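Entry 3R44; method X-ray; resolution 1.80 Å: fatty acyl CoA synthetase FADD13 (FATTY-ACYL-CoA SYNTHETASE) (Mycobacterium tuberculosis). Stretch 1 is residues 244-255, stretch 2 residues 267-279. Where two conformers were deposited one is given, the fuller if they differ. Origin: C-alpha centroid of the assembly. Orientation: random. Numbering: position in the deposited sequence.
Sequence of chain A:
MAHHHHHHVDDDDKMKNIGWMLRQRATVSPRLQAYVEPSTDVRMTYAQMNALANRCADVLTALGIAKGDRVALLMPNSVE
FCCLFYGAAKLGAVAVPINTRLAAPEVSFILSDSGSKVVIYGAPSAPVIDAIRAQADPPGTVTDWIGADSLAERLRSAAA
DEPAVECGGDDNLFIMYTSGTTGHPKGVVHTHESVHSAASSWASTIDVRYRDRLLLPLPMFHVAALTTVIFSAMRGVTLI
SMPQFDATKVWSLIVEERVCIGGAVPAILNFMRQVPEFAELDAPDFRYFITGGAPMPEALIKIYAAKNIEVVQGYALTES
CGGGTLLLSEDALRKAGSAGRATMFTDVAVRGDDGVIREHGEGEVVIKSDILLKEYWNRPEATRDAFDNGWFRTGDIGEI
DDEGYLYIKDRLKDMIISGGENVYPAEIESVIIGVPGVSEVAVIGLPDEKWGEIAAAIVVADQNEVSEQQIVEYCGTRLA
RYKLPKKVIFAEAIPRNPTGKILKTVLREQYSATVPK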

# COMPACT_ATOMS: atom_id res chain seq x y z
N GLN A 244 1.82 6.96 15.89
CA GLN A 244 1.43 8.27 15.38
C GLN A 244 2.69 9.01 14.86
O GLN A 244 3.46 9.45 15.66
CB GLN A 244 0.82 9.11 16.52
N PHE A 245 2.88 9.13 13.55
CA PHE A 245 4.05 9.81 13.00
C PHE A 245 4.09 11.26 13.48
O PHE A 245 3.08 11.95 13.42
CB PHE A 245 4.09 9.77 11.46
CG PHE A 245 5.21 10.60 10.87
CD1 PHE A 245 6.53 10.17 10.99
CD2 PHE A 245 4.96 11.82 10.25
CE1 PHE A 245 7.57 10.93 10.48
CE2 PHE A 245 6.00 12.57 9.71
CZ PHE A 245 7.31 12.11 9.86
N ASP A 246 5.25 11.68 14.00
CA ASP A 246 5.50 13.06 14.36
C ASP A 246 6.89 13.42 13.88
O ASP A 246 7.88 12.90 14.41
CB ASP A 246 5.46 13.23 15.88
CG ASP A 246 5.54 14.67 16.31
OD1 ASP A 246 6.03 15.52 15.54
OD2 ASP A 246 5.08 14.98 17.44
N ALA A 247 6.98 14.29 12.91
CA ALA A 247 8.28 14.59 12.29
C ALA A 247 9.25 15.23 13.27
O ALA A 247 10.48 15.11 13.13
CB ALA A 247 8.12 15.50 11.02
N THR A 248 8.71 15.93 14.26
CA THR A 248 9.54 16.54 15.29
C THR A 248 10.08 15.58 16.34
O THR A 248 10.84 16.01 17.18
CB THR A 248 8.83 17.70 16.01
OG1 THR A 248 7.74 17.19 16.79
CG2 THR A 248 8.36 18.74 14.95
N LYS A 249 9.63 14.33 16.33
CA LYS A 249 10.03 13.31 17.29
C LYS A 249 10.75 12.14 16.64
O LYS A 249 11.39 11.32 17.34
CB LYS A 249 8.82 12.76 18.06
CG LYS A 249 8.07 13.80 18.88
CD LYS A 249 7.46 13.17 20.14
CE LYS A 249 6.75 14.24 20.99
NZ LYS A 249 5.28 14.17 20.60
N VAL A 250 10.68 12.02 15.32
CA VAL A 250 11.16 10.79 14.65
C VAL A 250 12.68 10.62 14.63
O VAL A 250 13.17 9.51 14.81
CB VAL A 250 10.53 10.64 13.25
CG1 VAL A 250 10.97 11.74 12.35
CG2 VAL A 250 10.79 9.22 12.62
N TRP A 251 13.43 11.70 14.48
CA TRP A 251 14.89 11.56 14.41
C TRP A 251 15.43 11.10 15.76
O TRP A 251 16.36 10.33 15.80
CB TRP A 251 15.59 12.83 13.94
CG TRP A 251 15.46 13.09 12.46
CD1 TRP A 251 14.74 14.08 11.88
CD2 TRP A 251 16.01 12.32 11.38
NE1 TRP A 251 14.82 14.01 10.51
CE2 TRP A 251 15.56 12.91 10.17
CE3 TRP A 251 16.79 11.17 11.31
CZ2 TRP A 251 15.92 12.43 8.91
CZ3 TRP A 251 17.15 10.68 10.04
CH2 TRP A 251 16.71 11.30 8.87
N SER A 252 14.87 11.60 16.85
CA SER A 252 15.27 11.18 18.19
C SER A 252 15.06 9.68 18.34
O SER A 252 15.82 8.98 18.98
CB SER A 252 14.42 11.89 19.25
OG SER A 252 14.88 11.58 20.55
N LEU A 253 13.97 9.20 17.77
CA LEU A 253 13.58 7.83 17.92
C LEU A 253 14.57 7.01 17.11
O LEU A 253 15.01 5.95 17.56
CB LEU A 253 12.15 7.64 17.39
CG LEU A 253 11.66 6.19 17.32
CD1 LEU A 253 11.87 5.46 18.67
CD2 LEU A 253 10.18 6.08 16.82
N ILE A 254 14.89 7.49 15.91
CA ILE A 254 15.82 6.82 15.00
C ILE A 254 17.22 6.68 15.65
O ILE A 254 17.88 5.62 15.58
CB ILE A 254 15.87 7.57 13.66
CG1 ILE A 254 14.68 7.18 12.78
CG2 ILE A 254 17.20 7.36 12.92
CD1 ILE A 254 14.53 8.07 11.54
N VAL A 255 17.62 7.72 16.36
CA VAL A 255 18.89 7.70 17.09
C VAL A 255 18.86 6.81 18.31
O VAL A 255 19.73 5.92 18.44
CB VAL A 255 19.37 9.12 17.44
CG1 VAL A 255 20.64 9.09 18.28
CG2 VAL A 255 19.62 9.91 16.13
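Stretch 2, residues 267-279: AILNFMRQVPEFA

Stretch 2 begins in a helix, passes Val275 in an extended conformation (phi/psi -76/152), and is helical again at Glu277 and Phe278. Its first helix crosses helix 247-255 almost at right angles: the signed crossing angle is -84°, and the axes come within 8.9 Å. The backbones draw nearest at Ala247 and Met272, whose CA atoms are 5.5 Å apart.

Trp251 covers the most surface. Its indole NE1 donates a nearly straight hydrogen bond to Met272 O (2.9 Å, 168°). The ring is sandwiched. Met272 CE lies over one face, 3.6 Å from Trp251 CZ2, and Phe278 CA lies over the opposite face. Val275 CG2 meets the ring edge, 3.8 Å from Trp251 CD1. Glu277 CB packs 3.7 Å from Trp251 CB.

Met272 is the main counterpart in stretch 2. Its CG touches Val250 CG1 at 3.7 Å and Phe245 CZ at 3.9 Å, the latter at the edge of the phenyl ring. Its CE also reaches Ile254 CD1 at 3.9 Å.

Phe245 extends the contact ahead of the helix. Ile268 CG1 sits over one face of its ring, 3.9 Å from the Phe245 ring centroid. A water bridges Ala247 O, Trp251 N and, weakly, Glu277 OE1.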

# COMPACT_ATOMS: atom_id res chain seq x y z
N ALA A 267 6.19 12.50 1.35
CA ALA A 267 5.81 13.62 2.26
C ALA A 267 6.58 13.55 3.57
O ALA A 267 7.02 14.58 4.10
CB ALA A 267 4.27 13.66 2.57
N ILE A 268 6.67 12.34 4.12
CA ILE A 268 7.33 12.08 5.42
C ILE A 268 8.78 12.47 5.31
O ILE A 268 9.28 13.14 6.19
CB ILE A 268 7.21 10.58 5.89
CG1 ILE A 268 5.89 10.35 6.57
CG2 ILE A 268 8.37 10.13 6.88
CD1 ILE A 268 5.63 8.85 6.92
N LEU A 269 9.46 12.04 4.24
CA LEU A 269 10.84 12.33 4.10
C LEU A 269 11.07 13.83 3.88
O LEU A 269 12.08 14.37 4.31
CB LEU A 269 11.44 11.58 2.93
CG LEU A 269 11.53 10.04 3.16
CD1 LEU A 269 12.50 9.50 2.20
CD2 LEU A 269 11.96 9.71 4.61
N ASN A 270 10.15 14.49 3.19
CA ASN A 270 10.21 15.92 3.04
C ASN A 270 10.05 16.62 4.39
O ASN A 270 10.85 17.52 4.74
CB ASN A 270 9.13 16.37 2.07
CG ASN A 270 9.30 17.78 1.67
OD1 ASN A 270 8.32 18.57 1.67
ND2 ASN A 270 10.54 18.16 1.33
N PHE A 271 9.05 16.24 5.19
CA PHE A 271 8.93 16.89 6.49
C PHE A 271 10.13 16.67 7.38
O PHE A 271 10.55 17.60 8.09
CB PHE A 271 7.64 16.48 7.19
CG PHE A 271 6.41 16.90 6.44
CD1 PHE A 271 6.33 18.20 5.92
CD2 PHE A 271 5.33 16.04 6.28
CE1 PHE A 271 5.18 18.62 5.25
CE2 PHE A 271 4.19 16.47 5.58
CZ PHE A 271 4.12 17.72 5.08
N MET A 272 10.70 15.48 7.31
CA MET A 272 11.81 15.06 8.15
C MET A 272 13.07 15.87 7.82
O MET A 272 13.97 16.05 8.67
CB MET A 272 12.06 13.56 8.01
CG MET A 272 11.03 12.80 8.81
SD MET A 272 11.22 11.04 8.63
CE MET A 272 12.81 10.63 9.20
N ARG A 273 13.12 16.39 6.59
CA ARG A 273 14.22 17.23 6.15
C ARG A 273 14.09 18.65 6.70
O ARG A 273 15.08 19.38 6.79
CB ARG A 273 14.28 17.22 4.62
CG ARG A 273 15.46 17.92 4.05
CD ARG A 273 15.05 19.11 3.25
NE ARG A 273 16.19 19.86 2.72
CZ ARG A 273 17.09 20.49 3.45
NH1 ARG A 273 17.04 20.45 4.78
NH2 ARG A 273 18.07 21.14 2.84
N GLN A 274 12.87 19.05 7.06
CA GLN A 274 12.65 20.44 7.51
C GLN A 274 12.81 20.68 9.01
O GLN A 274 13.06 21.84 9.43
CB GLN A 274 11.30 20.96 7.04
CG GLN A 274 10.91 20.55 5.64
CD GLN A 274 11.89 21.04 4.61
OE1 GLN A 274 12.65 22.00 4.86
NE2 GLN A 274 11.87 20.43 3.45
N VAL A 275 12.73 19.63 9.82
CA VAL A 275 12.80 19.78 11.29
C VAL A 275 14.25 20.02 11.75
O VAL A 275 15.19 19.58 11.06
CB VAL A 275 12.16 18.61 11.98
CG1 VAL A 275 10.67 18.61 11.57
CG2 VAL A 275 12.81 17.29 11.59
N PRO A 276 14.43 20.73 12.89
CA PRO A 276 15.76 21.11 13.42
C PRO A 276 16.63 19.88 13.60
O PRO A 276 17.86 19.94 13.41
CB PRO A 276 15.41 21.68 14.80
CG PRO A 276 14.11 22.36 14.59
CD PRO A 276 13.36 21.43 13.62
N GLU A 277 16.01 18.74 13.93
CA GLU A 277 16.78 17.52 14.13
C GLU A 277 17.54 17.01 12.90
O GLU A 277 18.50 16.25 13.07
CB GLU A 277 15.94 16.41 14.74
CG GLU A 277 15.48 16.72 16.17
CD GLU A 277 14.30 17.75 16.25
OE1 GLU A 277 13.60 18.10 15.22
OE2 GLU A 277 14.11 18.26 17.39
N PHE A 278 17.10 17.34 11.69
CA PHE A 278 17.77 16.87 10.46
C PHE A 278 19.21 17.37 10.38
O PHE A 278 20.12 16.61 10.05
CB PHE A 278 17.01 17.35 9.25
CG PHE A 278 17.58 16.87 7.94
CD1 PHE A 278 17.38 15.60 7.54
CD2 PHE A 278 18.31 17.71 7.13
CE1 PHE A 278 17.88 15.16 6.30
CE2 PHE A 278 18.84 17.27 5.93
CZ PHE A 278 18.65 16.02 5.52
N ALA A 279 19.37 18.66 10.67
CA ALA A 279 20.66 19.33 10.66
C ALA A 279 21.43 18.90 11.88
O ALA A 279 22.65 18.88 11.84
CB ALA A 279 20.47 20.87 10.66
O HOH W 1 12.73 14.81 14.47